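Local coordinates for putative lipoprotein (Bacteroides fragilis, PDB 3QNK) that probably serves as an outer-membrane lipoprotein of the SusD family that helps capture glycans for uptake, though its own ligand is not established, at residues Arg115-Phe120 against Tyr185-Arg190; Asp154-Asp159 against Ser189-Tyr194; Lys181-Ala186 against Ile387-Ala392; Ile394-Ala399 against Ile445-Glu450. All blocks are in the same frame, centred on the assembly; numbering follows the deposited sequence.

Interaction 1: Arg115-Phe120 against Tyr185-Arg190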
loop_
_atom_site.group_PDB
_atom_site.type_symbol
_atom_site.label_atom_id
_atom_site.label_comp_id
_atom_site.label_asym_id
_atom_site.label_seq_id
_atom_site.Cartn_x
_atom_site.Cartn_y
_atom_site.Cartn_z
ATOM N N ARG B 115 0.067 2.833 19.667
ATOM C CA ARG B 115 -1.222 3.282 19.125
ATOM C C ARG B 115 -1.314 4.805 19.143
ATOM O O ARG B 115 -1.836 5.391 18.189
ATOM C CB ARG B 115 -2.419 2.656 19.867
ATOM C CG ARG B 115 -3.756 2.947 19.172
ATOM C CD ARG B 115 -4.900 2.175 19.756
ATOM N NE ARG B 115 -5.235 2.662 21.089
ATOM C CZ ARG B 115 -6.279 2.240 21.790
ATOM N NH1 ARG B 115 -7.100 1.321 21.288
ATOM N NH2 ARG B 115 -6.507 2.725 23.002
ATOM N N ALA B 116 -0.780 5.440 20.208
ATOM C CA ALA B 116 -0.738 6.894 20.364
ATOM C C ALA B 116 0.123 7.510 19.272
ATOM O O ALA B 116 -0.268 8.496 18.645
ATOM C CB ALA B 116 -0.189 7.248 21.731
HETATM N N MSE B 117 1.277 6.895 19.016
HETATM C CA MSE B 117 2.219 7.304 17.990
HETATM C C MSE B 117 1.596 7.209 16.601
HETATM O O MSE B 117 1.814 8.112 15.790
HETATM C CB MSE B 117 3.487 6.450 18.079
HETATM C CG MSE B 117 4.420 6.673 16.915
HETATM SE SE MSE B 117 6.126 5.935 17.250
HETATM C CE MSE B 117 6.839 7.402 18.315
ATOM N N PHE B 118 0.841 6.141 16.326
ATOM C CA PHE B 118 0.209 5.923 15.016
ATOM C C PHE B 118 -0.894 6.931 14.769
ATOM O O PHE B 118 -0.910 7.515 13.686
ATOM C CB PHE B 118 -0.318 4.488 14.861
ATOM C CG PHE B 118 0.756 3.431 14.920
ATOM C CD1 PHE B 118 2.011 3.656 14.372
ATOM C CD2 PHE B 118 0.501 2.192 15.482
ATOM C CE1 PHE B 118 3.006 2.675 14.422
ATOM C CE2 PHE B 118 1.500 1.207 15.533
ATOM C CZ PHE B 118 2.744 1.457 14.995
ATOM N N TYR B 119 -1.768 7.185 15.769
ATOM C CA TYR B 119 -2.835 8.168 15.650
ATOM C C TYR B 119 -2.273 9.580 15.533
ATOM O O TYR B 119 -2.819 10.385 14.765
ATOM C CB TYR B 119 -3.808 8.093 16.813
ATOM C CG TYR B 119 -5.026 7.228 16.540
ATOM C CD1 TYR B 119 -5.966 7.592 15.576
ATOM C CD2 TYR B 119 -5.276 6.083 17.290
ATOM C CE1 TYR B 119 -7.085 6.802 15.323
ATOM C CE2 TYR B 119 -6.401 5.297 17.055
ATOM C CZ TYR B 119 -7.288 5.650 16.059
ATOM O OH TYR B 119 -8.384 4.868 15.836
ATOM N N PHE B 120 -1.157 9.881 16.240
ATOM C CA PHE B 120 -0.531 11.204 16.160
ATOM C C PHE B 120 -0.039 11.483 14.752
ATOM O O PHE B 120 -0.201 12.602 14.310
ATOM C CB PHE B 120 0.613 11.360 17.168
ATOM C CG PHE B 120 1.234 12.744 17.250
ATOM C CD1 PHE B 120 0.435 13.885 17.319
ATOM C CD2 PHE B 120 2.616 12.900 17.338
ATOM C CE1 PHE B 120 1.019 15.160 17.418
ATOM C CE2 PHE B 120 3.190 14.175 17.460
ATOM C CZ PHE B 120 2.391 15.288 17.496
ATOM N N TYR B 185 6.474 10.134 28.031
ATOM C CA TYR B 185 6.383 11.511 28.514
ATOM C C TYR B 185 6.873 12.486 27.455
ATOM O O TYR B 185 6.236 13.527 27.242
ATOM C CB TYR B 185 7.165 11.699 29.821
ATOM C CG TYR B 185 6.370 11.389 31.074
ATOM C CD1 TYR B 185 5.284 12.178 31.449
ATOM C CD2 TYR B 185 6.765 10.364 31.940
ATOM C CE1 TYR B 185 4.553 11.898 32.604
ATOM C CE2 TYR B 185 6.067 10.102 33.123
ATOM C CZ TYR B 185 4.962 10.872 33.452
ATOM O OH TYR B 185 4.263 10.608 34.611
ATOM N N ALA B 186 7.985 12.143 26.772
ATOM C CA ALA B 186 8.544 12.961 25.700
ATOM C C ALA B 186 7.535 13.100 24.538
ATOM O O ALA B 186 7.319 14.223 24.082
ATOM C CB ALA B 186 9.855 12.377 25.211
ATOM N N LEU B 187 6.859 12.003 24.123
ATOM C CA LEU B 187 5.871 12.115 23.053
ATOM C C LEU B 187 4.695 12.935 23.532
ATOM O O LEU B 187 4.240 13.797 22.777
ATOM C CB LEU B 187 5.410 10.750 22.492
ATOM C CG LEU B 187 4.554 10.760 21.175
ATOM C CD1 LEU B 187 5.244 11.486 20.046
ATOM C CD2 LEU B 187 4.190 9.357 20.726
ATOM N N LYS B 188 4.274 12.747 24.802
ATOM C CA LYS B 188 3.169 13.464 25.435
ATOM C C LYS B 188 3.395 14.965 25.331
ATOM O O LYS B 188 2.508 15.664 24.837
ATOM C CB LYS B 188 2.999 13.027 26.906
ATOM C CG LYS B 188 1.597 13.178 27.487
ATOM C CD LYS B 188 1.365 12.415 28.797
ATOM C CE LYS B 188 0.433 13.166 29.743
ATOM N NZ LYS B 188 1.154 14.030 30.741
ATOM N N SER B 189 4.611 15.453 25.704
ATOM C CA SER B 189 4.952 16.888 25.663
ATOM C C SER B 189 4.813 17.472 24.243
ATOM O O SER B 189 4.321 18.595 24.122
ATOM C CB SER B 189 6.355 17.148 26.213
ATOM O OG SER B 189 7.406 16.752 25.345
ATOM N N ARG B 190 5.210 16.726 23.175
ATOM C CA ARG B 190 5.071 17.216 21.798
ATOM C C ARG B 190 3.608 17.269 21.383
ATOM O O ARG B 190 3.179 18.302 20.856
ATOM C CB ARG B 190 5.851 16.357 20.815
ATOM C CG ARG B 190 5.976 17.026 19.460
ATOM C CD ARG B 190 6.281 16.006 18.404
ATOM N NE ARG B 190 7.647 15.509 18.535
ATOM C CZ ARG B 190 8.204 14.611 17.732
ATOM N NH1 ARG B 190 7.509 14.083 16.731
ATOM N NH2 ARG B 190 9.459 14.228 17.927
#
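L187 points toward helix 101-126 and touches it with both methyls. Its CD2 lies 3.9 Å from CA of M117 and 4.0 Å from CB of the same residue. The other methyl, CD1, approaches CD2 of F120 at 4.0 Å. M117 is a selenomethionine, and its side chain lies nearly perpendicular to that of L187. The F120 and L187 side chains instead run alongside in opposite senses. R190, one turn on from L187, adds its aliphatic part: CD sits at the edge of the F120 ring, in its plane, 3.7 Å from CE2. The R190 chain has CG anti to the backbone N (chi1 -167°) and bends at chi3. Ring and guanidinium planes stand 48° apart.

The two helix segments run nearly parallel, 26° apart, with axes 11.4 Å from each other at closest approach. Further out, R190 forms a salt bridge with E393 through NH2, while the F120 ring also meets Y194. R115 forms a salt bridge with D159 of helix 149-166. This is helix packing within the alpha-alpha superhelix, in the N-terminal SusD-like part of the chain. No hydrogen bond crosses between the segments. Contact therefore rests on apolar carbon atoms, and the arginine contributes its CD methylene here while its charge is answered by E393.

Interaction 2: Asp154-Asp159 against Ser189-Tyr194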
loop_
_atom_site.group_PDB
_atom_site.type_symbol
_atom_site.label_atom_id
_atom_site.label_comp_id
_atom_site.label_asym_id
_atom_site.label_seq_id
_atom_site.Cartn_x
_atom_site.Cartn_y
_atom_site.Cartn_z
ATOM N N ASP B 154 -7.149 14.198 22.762
ATOM C CA ASP B 154 -7.543 13.589 24.042
ATOM C C ASP B 154 -7.292 12.078 24.016
ATOM O O ASP B 154 -6.724 11.550 24.967
ATOM C CB ASP B 154 -9.018 13.861 24.370
ATOM C CG ASP B 154 -9.369 15.270 24.782
ATOM O OD1 ASP B 154 -8.443 16.047 25.106
ATOM O OD2 ASP B 154 -10.575 15.576 24.866
ATOM N N PHE B 155 -7.679 11.396 22.913
ATOM C CA PHE B 155 -7.472 9.952 22.725
ATOM C C PHE B 155 -5.984 9.611 22.799
ATOM O O PHE B 155 -5.615 8.765 23.604
ATOM C CB PHE B 155 -8.080 9.477 21.382
ATOM C CG PHE B 155 -8.141 7.985 21.187
ATOM C CD1 PHE B 155 -7.025 7.275 20.752
ATOM C CD2 PHE B 155 -9.324 7.292 21.381
ATOM C CE1 PHE B 155 -7.080 5.896 20.574
ATOM C CE2 PHE B 155 -9.386 5.919 21.167
ATOM C CZ PHE B 155 -8.258 5.229 20.778
ATOM N N ILE B 156 -5.138 10.304 22.005
ATOM C CA ILE B 156 -3.678 10.120 21.960
ATOM C C ILE B 156 -3.090 10.294 23.355
ATOM O O ILE B 156 -2.338 9.435 23.825
ATOM C CB ILE B 156 -2.991 11.071 20.929
ATOM C CG1 ILE B 156 -3.462 10.784 19.480
ATOM C CG2 ILE B 156 -1.468 10.975 21.026
ATOM C CD1 ILE B 156 -3.268 11.952 18.541
ATOM N N LEU B 157 -3.463 11.384 24.025
ATOM C CA LEU B 157 -2.933 11.709 25.351
ATOM C C LEU B 157 -3.404 10.747 26.426
ATOM O O LEU B 157 -2.654 10.504 27.366
ATOM C CB LEU B 157 -3.258 13.165 25.711
ATOM C CG LEU B 157 -2.511 14.222 24.856
ATOM C CD1 LEU B 157 -3.080 15.607 25.040
ATOM C CD2 LEU B 157 -1.026 14.176 25.112
ATOM N N GLU B 158 -4.604 10.151 26.295
ATOM C CA GLU B 158 -5.060 9.158 27.268
ATOM C C GLU B 158 -4.235 7.879 27.120
ATOM O O GLU B 158 -3.853 7.295 28.127
ATOM C CB GLU B 158 -6.555 8.880 27.143
ATOM C CG GLU B 158 -7.318 9.390 28.354
ATOM C CD GLU B 158 -6.901 8.828 29.706
ATOM O OE1 GLU B 158 -7.059 7.603 29.917
ATOM O OE2 GLU B 158 -6.445 9.619 30.565
ATOM N N ASP B 159 -3.885 7.504 25.871
ATOM C CA ASP B 159 -3.029 6.349 25.549
ATOM C C ASP B 159 -1.628 6.559 26.120
ATOM O O ASP B 159 -1.079 5.634 26.718
ATOM C CB ASP B 159 -2.947 6.102 24.021
ATOM C CG ASP B 159 -3.881 5.029 23.459
ATOM O OD1 ASP B 159 -4.426 4.235 24.257
ATOM O OD2 ASP B 159 -4.024 4.954 22.214
ATOM N N SER B 189 4.611 15.453 25.704
ATOM C CA SER B 189 4.952 16.888 25.663
ATOM C C SER B 189 4.813 17.472 24.243
ATOM O O SER B 189 4.321 18.595 24.122
ATOM C CB SER B 189 6.355 17.148 26.213
ATOM O OG SER B 189 7.406 16.752 25.345
ATOM N N ARG B 190 5.210 16.726 23.175
ATOM C CA ARG B 190 5.071 17.216 21.798
ATOM C C ARG B 190 3.608 17.269 21.383
ATOM O O ARG B 190 3.179 18.302 20.856
ATOM C CB ARG B 190 5.851 16.357 20.815
ATOM C CG ARG B 190 5.976 17.026 19.460
ATOM C CD ARG B 190 6.281 16.006 18.404
ATOM N NE ARG B 190 7.647 15.509 18.535
ATOM C CZ ARG B 190 8.204 14.611 17.732
ATOM N NH1 ARG B 190 7.509 14.083 16.731
ATOM N NH2 ARG B 190 9.459 14.228 17.927
ATOM N N VAL B 191 2.836 16.156 21.639
ATOM C CA VAL B 191 1.394 16.061 21.354
ATOM C C VAL B 191 0.638 17.225 22.079
ATOM O O VAL B 191 -0.195 17.900 21.456
ATOM C CB VAL B 191 0.836 14.671 21.726
ATOM C CG1 VAL B 191 -0.662 14.598 21.493
ATOM C CG2 VAL B 191 1.524 13.587 20.918
ATOM N N GLU B 192 0.993 17.500 23.342
ATOM C CA GLU B 192 0.414 18.587 24.123
ATOM C C GLU B 192 0.785 19.958 23.540
ATOM O O GLU B 192 -0.044 20.865 23.536
ATOM C CB GLU B 192 0.851 18.510 25.597
ATOM C CG GLU B 192 0.269 17.338 26.383
ATOM C CD GLU B 192 0.953 16.986 27.701
ATOM O OE1 GLU B 192 2.176 17.222 27.821
ATOM O OE2 GLU B 192 0.274 16.451 28.609
ATOM N N LEU B 193 2.018 20.109 23.026
ATOM C CA LEU B 193 2.482 21.363 22.432
ATOM C C LEU B 193 1.750 21.633 21.114
ATOM O O LEU B 193 1.344 22.774 20.842
ATOM C CB LEU B 193 4.009 21.323 22.221
ATOM C CG LEU B 193 4.688 22.611 21.723
ATOM C CD1 LEU B 193 4.586 23.735 22.754
ATOM C CD2 LEU B 193 6.118 22.356 21.364
ATOM N N TYR B 194 1.577 20.574 20.305
ATOM C CA TYR B 194 0.862 20.624 19.028
ATOM C C TYR B 194 -0.578 21.098 19.255
ATOM O O TYR B 194 -1.044 21.895 18.456
ATOM C CB TYR B 194 0.934 19.252 18.297
ATOM C CG TYR B 194 2.210 19.045 17.488
ATOM C CD1 TYR B 194 3.418 19.613 17.889
ATOM C CD2 TYR B 194 2.192 18.351 16.281
ATOM C CE1 TYR B 194 4.573 19.500 17.109
ATOM C CE2 TYR B 194 3.357 18.203 15.505
ATOM C CZ TYR B 194 4.552 18.758 15.940
ATOM O OH TYR B 194 5.726 18.600 15.239
#
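Two helices of the alpha-alpha superhelix, 149-166 and 181-194, pack antiparallel here. Their short segments make an angle of 161°, with axes 10.2 Å apart at closest approach. V191 is the centre of the contact. Its CG1 meets CG2 of I156 at 3.7 Å and CD2 of L157 at the same distance, 3.7 Å. The second methyl of V191, CG2, also comes to CG2 of I156, at 4.0 Å. In V191 the CG1 branch is anti to the backbone N (chi1 177°), and this is the branch shared by the two partners. I156 uses its short CG2 branch for the contact.

L157 runs past V191 in the opposite direction and goes on to E192. Its CD2 lies 3.6 Å from CG of E192, and CD1 is 4.0 Å from the same carbon. Beyond CG the extended E192 chain carries the carboxylate on to S204 of helix 198-209, which is hydrogen-bonded to OE1. OE2 has a long, weak ion pair with K188. Around the contact, I156 also touches Y119 of helix 101-126, and L157 touches R197.

No hydrogen bond links the two segments. OE1 of the glutamate finds its hydrogen-bond partner on a third helix. The interface is thus apolar, and the glutamate joins it through its CG methylene.

Interaction 3: Lys181-Ala186 against Ile387-Ala392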
loop_
_atom_site.group_PDB
_atom_site.type_symbol
_atom_site.label_atom_id
_atom_site.label_comp_id
_atom_site.label_asym_id
_atom_site.label_seq_id
_atom_site.Cartn_x
_atom_site.Cartn_y
_atom_site.Cartn_z
ATOM N N LYS B 181 9.285 4.885 29.833
ATOM C CA LYS B 181 8.437 5.847 30.528
ATOM C C LYS B 181 8.767 7.247 29.960
ATOM O O LYS B 181 7.863 8.006 29.606
ATOM C CB LYS B 181 8.714 5.735 32.033
ATOM C CG LYS B 181 7.750 6.414 32.986
ATOM C CD LYS B 181 8.272 6.228 34.419
ATOM C CE LYS B 181 7.184 6.010 35.446
ATOM N NZ LYS B 181 6.409 4.741 35.243
ATOM N N GLY B 182 10.061 7.498 29.760
ATOM C CA GLY B 182 10.596 8.721 29.181
ATOM C C GLY B 182 10.112 8.973 27.779
ATOM O O GLY B 182 9.704 10.095 27.466
ATOM N N ALA B 183 10.118 7.931 26.918
ATOM C CA ALA B 183 9.627 8.065 25.547
ATOM C C ALA B 183 8.161 8.497 25.549
ATOM O O ALA B 183 7.794 9.408 24.807
ATOM C CB ALA B 183 9.811 6.757 24.792
ATOM N N ALA B 184 7.341 7.900 26.437
ATOM C CA ALA B 184 5.917 8.227 26.551
ATOM C C ALA B 184 5.726 9.680 27.001
ATOM O O ALA B 184 4.948 10.398 26.378
ATOM C CB ALA B 184 5.231 7.275 27.506
ATOM N N TYR B 185 6.474 10.134 28.031
ATOM C CA TYR B 185 6.383 11.511 28.514
ATOM C C TYR B 185 6.873 12.486 27.455
ATOM O O TYR B 185 6.236 13.527 27.242
ATOM C CB TYR B 185 7.165 11.699 29.821
ATOM C CG TYR B 185 6.370 11.389 31.074
ATOM C CD1 TYR B 185 5.284 12.178 31.449
ATOM C CD2 TYR B 185 6.765 10.364 31.940
ATOM C CE1 TYR B 185 4.553 11.898 32.604
ATOM C CE2 TYR B 185 6.067 10.102 33.123
ATOM C CZ TYR B 185 4.962 10.872 33.452
ATOM O OH TYR B 185 4.263 10.608 34.611
ATOM N N ALA B 186 7.985 12.143 26.772
ATOM C CA ALA B 186 8.544 12.961 25.700
ATOM C C ALA B 186 7.535 13.100 24.538
ATOM O O ALA B 186 7.319 14.223 24.082
ATOM C CB ALA B 186 9.855 12.377 25.211
ATOM N N ILE B 387 16.260 9.078 15.003
ATOM C CA ILE B 387 15.912 9.445 16.375
ATOM C C ILE B 387 14.607 10.237 16.374
ATOM O O ILE B 387 14.580 11.444 16.072
ATOM C CB ILE B 387 17.054 10.186 17.090
ATOM C CG1 ILE B 387 18.357 9.366 16.965
ATOM C CG2 ILE B 387 16.665 10.440 18.540
ATOM C CD1 ILE B 387 19.642 10.120 17.277
ATOM N N ILE B 388 13.529 9.537 16.718
ATOM C CA ILE B 388 12.183 10.104 16.761
ATOM C C ILE B 388 12.099 11.061 17.962
ATOM O O ILE B 388 11.581 12.149 17.817
ATOM C CB ILE B 388 11.095 8.970 16.756
ATOM C CG1 ILE B 388 11.196 8.131 15.444
ATOM C CG2 ILE B 388 9.693 9.553 16.885
ATOM C CD1 ILE B 388 10.599 6.732 15.470
ATOM N N LEU B 389 12.666 10.701 19.106
ATOM C CA LEU B 389 12.639 11.571 20.274
ATOM C C LEU B 389 14.044 11.697 20.913
ATOM O O LEU B 389 14.652 10.691 21.301
ATOM C CB LEU B 389 11.611 11.071 21.315
ATOM C CG LEU B 389 10.132 10.931 20.900
ATOM C CD1 LEU B 389 9.374 10.065 21.933
ATOM C CD2 LEU B 389 9.466 12.283 20.793
ATOM N N ARG B 390 14.546 12.955 20.980
ATOM C CA ARG B 390 15.817 13.394 21.577
ATOM C C ARG B 390 15.572 14.246 22.822
ATOM O O ARG B 390 14.605 15.017 22.849
ATOM C CB ARG B 390 16.576 14.268 20.584
ATOM C CG ARG B 390 17.488 13.604 19.581
ATOM C CD ARG B 390 17.779 14.635 18.479
ATOM N NE ARG B 390 18.610 15.701 19.012
ATOM C CZ ARG B 390 18.785 16.895 18.475
ATOM N NH1 ARG B 390 18.194 17.210 17.334
ATOM N NH2 ARG B 390 19.579 17.773 19.054
ATOM N N TYR B 391 16.502 14.218 23.788
ATOM C CA TYR B 391 16.405 15.032 25.007
ATOM C C TYR B 391 16.332 16.561 24.697
ATOM O O TYR B 391 15.634 17.278 25.414
ATOM C CB TYR B 391 17.579 14.733 25.950
ATOM C CG TYR B 391 17.418 15.229 27.373
ATOM C CD1 TYR B 391 16.177 15.207 28.008
ATOM C CD2 TYR B 391 18.520 15.642 28.114
ATOM C CE1 TYR B 391 16.029 15.642 29.324
ATOM C CE2 TYR B 391 18.389 16.051 29.442
ATOM C CZ TYR B 391 17.141 16.048 30.046
ATOM O OH TYR B 391 17.014 16.422 31.359
ATOM N N ALA B 392 16.992 17.035 23.607
ATOM C CA ALA B 392 16.982 18.442 23.195
ATOM C C ALA B 392 15.560 19.015 23.051
ATOM O O ALA B 392 15.340 20.187 23.370
ATOM C CB ALA B 392 17.724 18.605 21.887
#
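I388 and L389 lie opposite F240 of strand 238-244 in a classic beta bulge, and the chain changes direction there. The bulge is part of a small three-stranded antiparallel sheet, in which 238-244 is the middle strand and 384-387 and 389-390 are the outer ones. Strand 389-390 then leads into helix 391-405. The contact joins this small sheet to the first turns of helix 181-194 in the superhelix.

L389 carries the strand's side of the contact through a single methyl, CD1. CG of L389 is anti to the carbonyl carbon (chi1 -58°), beside the backbone N, and CD1 is the branch extended to the helix. The two alanines that receive it, A183 and A186, are one turn apart. Their small methyls let the leucine approach the helix backbone itself, and CD1 also lies beside the backbone O of A183. The nearest CA pair is A186 to L389 at 6.9 Å.

The other face of strand 389-390 is different. There R390 points away from helix 181-194. Next to L389, the carbonyl of I388 accepts a weak hydrogen bond from NH2 of R190, a residue further along helix 181-194. A186 also packs on I239, so the middle strand shares in covering this end of the helix. Between the two segments no hydrogen bond forms. The side chains meet through carbon: CD1 of L389 is 4.4 Å from CB of A183 and 4.0 Å from CB of A186.

Interaction 4: Ile394-Ala399 against Ile445-Glu450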
loop_
_atom_site.group_PDB
_atom_site.type_symbol
_atom_site.label_atom_id
_atom_site.label_comp_id
_atom_site.label_asym_id
_atom_site.label_seq_id
_atom_site.Cartn_x
_atom_site.Cartn_y
_atom_site.Cartn_z
ATOM N N ILE B 394 12.831 18.245 24.797
ATOM C CA ILE B 394 12.228 18.504 26.100
ATOM C C ILE B 394 12.450 19.979 26.442
ATOM O O ILE B 394 11.489 20.686 26.718
ATOM C CB ILE B 394 12.793 17.532 27.168
ATOM C CG1 ILE B 394 12.622 16.054 26.735
ATOM C CG2 ILE B 394 12.258 17.788 28.577
ATOM C CD1 ILE B 394 11.211 15.599 26.353
ATOM N N TYR B 395 13.684 20.461 26.285
ATOM C CA TYR B 395 14.055 21.834 26.577
ATOM C C TYR B 395 13.296 22.844 25.719
ATOM O O TYR B 395 12.796 23.846 26.250
ATOM C CB TYR B 395 15.555 22.015 26.386
ATOM C CG TYR B 395 16.370 21.274 27.417
ATOM C CD1 TYR B 395 16.583 21.813 28.680
ATOM C CD2 TYR B 395 16.933 20.032 27.131
ATOM C CE1 TYR B 395 17.326 21.135 29.637
ATOM C CE2 TYR B 395 17.681 19.342 28.085
ATOM C CZ TYR B 395 17.872 19.899 29.340
ATOM O OH TYR B 395 18.620 19.270 30.301
ATOM N N LEU B 396 13.186 22.573 24.415
ATOM C CA LEU B 396 12.544 23.474 23.460
ATOM C C LEU B 396 11.012 23.456 23.574
ATOM O O LEU B 396 10.408 24.517 23.477
ATOM C CB LEU B 396 13.017 23.165 22.029
ATOM C CG LEU B 396 14.465 23.608 21.740
ATOM C CD1 LEU B 396 14.950 23.121 20.412
ATOM C CD2 LEU B 396 14.603 25.099 21.790
ATOM N N ASN B 397 10.394 22.294 23.871
ATOM C CA ASN B 397 8.954 22.195 24.127
ATOM C C ASN B 397 8.613 22.951 25.404
ATOM O O ASN B 397 7.614 23.657 25.456
ATOM C CB ASN B 397 8.518 20.728 24.252
ATOM C CG ASN B 397 8.637 19.918 22.981
ATOM O OD1 ASN B 397 8.935 20.431 21.908
ATOM N ND2 ASN B 397 8.382 18.627 23.075
ATOM N N ASP B 398 9.476 22.822 26.421
ATOM C CA ASP B 398 9.355 23.498 27.702
ATOM C C ASP B 398 9.495 25.021 27.501
ATOM O O ASP B 398 8.659 25.771 28.009
ATOM C CB ASP B 398 10.424 22.966 28.691
ATOM C CG ASP B 398 10.146 23.169 30.177
ATOM O OD1 ASP B 398 8.968 23.384 30.539
ATOM O OD2 ASP B 398 11.108 23.074 30.986
ATOM N N ALA B 399 10.536 25.468 26.738
ATOM C CA ALA B 399 10.775 26.890 26.462
ATOM C C ALA B 399 9.552 27.526 25.788
ATOM O O ALA B 399 9.088 28.590 26.218
ATOM C CB ALA B 399 12.003 27.054 25.583
ATOM N N ILE B 445 16.814 25.381 13.864
ATOM C CA ILE B 445 18.201 24.977 13.710
ATOM C C ILE B 445 18.453 23.643 14.418
ATOM O O ILE B 445 19.130 22.756 13.874
ATOM C CB ILE B 445 19.130 26.090 14.234
ATOM C CG1 ILE B 445 18.958 27.402 13.439
ATOM C CG2 ILE B 445 20.595 25.648 14.291
ATOM C CD1 ILE B 445 19.288 27.334 11.893
ATOM N N GLU B 446 17.898 23.495 15.621
ATOM C CA GLU B 446 18.080 22.287 16.397
ATOM C C GLU B 446 17.518 21.073 15.708
ATOM O O GLU B 446 18.162 20.008 15.678
ATOM C CB GLU B 446 17.428 22.419 17.786
ATOM C CG GLU B 446 17.868 21.338 18.779
ATOM C CD GLU B 446 19.363 21.271 19.041
ATOM O OE1 GLU B 446 20.069 22.270 18.786
ATOM O OE2 GLU B 446 19.845 20.194 19.439
ATOM N N PHE B 447 16.297 21.223 15.192
ATOM C CA PHE B 447 15.582 20.090 14.628
ATOM C C PHE B 447 15.530 20.079 13.097
ATOM O O PHE B 447 14.699 19.353 12.542
ATOM C CB PHE B 447 14.184 19.983 15.274
ATOM C CG PHE B 447 14.362 19.479 16.684
ATOM C CD1 PHE B 447 14.724 18.153 16.925
ATOM C CD2 PHE B 447 14.267 20.344 17.765
ATOM C CE1 PHE B 447 14.986 17.709 18.216
ATOM C CE2 PHE B 447 14.498 19.888 19.068
ATOM C CZ PHE B 447 14.888 18.581 19.281
ATOM N N ALA B 448 16.485 20.768 12.417
ATOM C CA ALA B 448 16.524 20.758 10.958
ATOM C C ALA B 448 16.743 19.317 10.461
ATOM O O ALA B 448 17.545 18.595 11.040
ATOM C CB ALA B 448 17.621 21.683 10.451
ATOM N N PHE B 449 15.980 18.880 9.455
ATOM C CA PHE B 449 16.074 17.554 8.798
ATOM C C PHE B 449 15.655 16.440 9.716
ATOM O O PHE B 449 15.998 15.277 9.474
ATOM C CB PHE B 449 17.461 17.284 8.169
ATOM C CG PHE B 449 17.846 18.466 7.325
ATOM C CD1 PHE B 449 17.072 18.830 6.220
ATOM C CD2 PHE B 449 18.882 19.318 7.720
ATOM C CE1 PHE B 449 17.362 19.989 5.492
ATOM C CE2 PHE B 449 19.151 20.488 7.012
ATOM C CZ PHE B 449 18.410 20.800 5.883
ATOM N N GLU B 450 14.845 16.773 10.729
ATOM C CA GLU B 450 14.334 15.773 11.670
ATOM C C GLU B 450 12.825 15.684 11.596
ATOM O O GLU B 450 12.196 15.323 12.578
ATOM C CB GLU B 450 14.804 16.063 13.085
ATOM C CG GLU B 450 16.239 15.626 13.298
ATOM C CD GLU B 450 16.690 15.854 14.722
ATOM O OE1 GLU B 450 16.563 14.925 15.557
ATOM O OE2 GLU B 450 17.091 17.001 15.017
#
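One methyl of L396 reaches the last residue of helix 432-446, E446, and the residue just after it, F447. CD1 of L396 lies 3.5 Å from CE2 of F447 and 3.7 Å from CB of E446. The leucine has CG anti to its carbonyl carbon (chi1 -73°), and the second torsion is extended, which sends CD1 outward to the partner. It arrives at the edge of the F447 ring, near the ring plane. Leucine and phenylalanine lie side by side, each directed toward the other's backbone. CD2 of F447 is next nearest, 3.9 Å from CD1 of L396.

E446 is built differently. Its CG is anti to the backbone N (chi1 -166°), and the chain bends at chi2 (58°). CB and CG face the leucine, with CG 3.8 Å from CD1 of L396. The bend turns the carboxylate to a group of arginines: OE2 is in salt bridges with R390 and R421, and OE1 with R318.

The contact belongs to the helical part of the SusD-family fold, where helix 391-405 packs beside the C-terminal end of helix 432-446. F447 is the first residue to leave helical geometry, and it begins a type II beta turn that runs to E450. The turn is closed by E450 N to F447 O, at 3.2 Å. E450 in turn forms a salt bridge with R390. I418 of helix 408-420 touches both L396 and E446 from a third helix.

All four contacts are buried, and none has a hydrogen bond between its segments. Interactions 1, 2 and 3 share helix 181-194, which meets helix 101-126 nearly parallel, helix 149-166 antiparallel, and a strand at its N-terminal end. Interactions 1 and 2 lie within the N-terminal part of the SusD sequence and are tied by the R115-D159 salt bridge. Interaction 3 joins the N-terminal and C-terminal parts; its strand continues into helix 391-405, used by interaction 4. R390 ties 3 to 4 by bridging to E446 and E450. Helix-helix contacts 1 and 2 bury more surface than 3 and 4, where single leucine methyls do most of the touching.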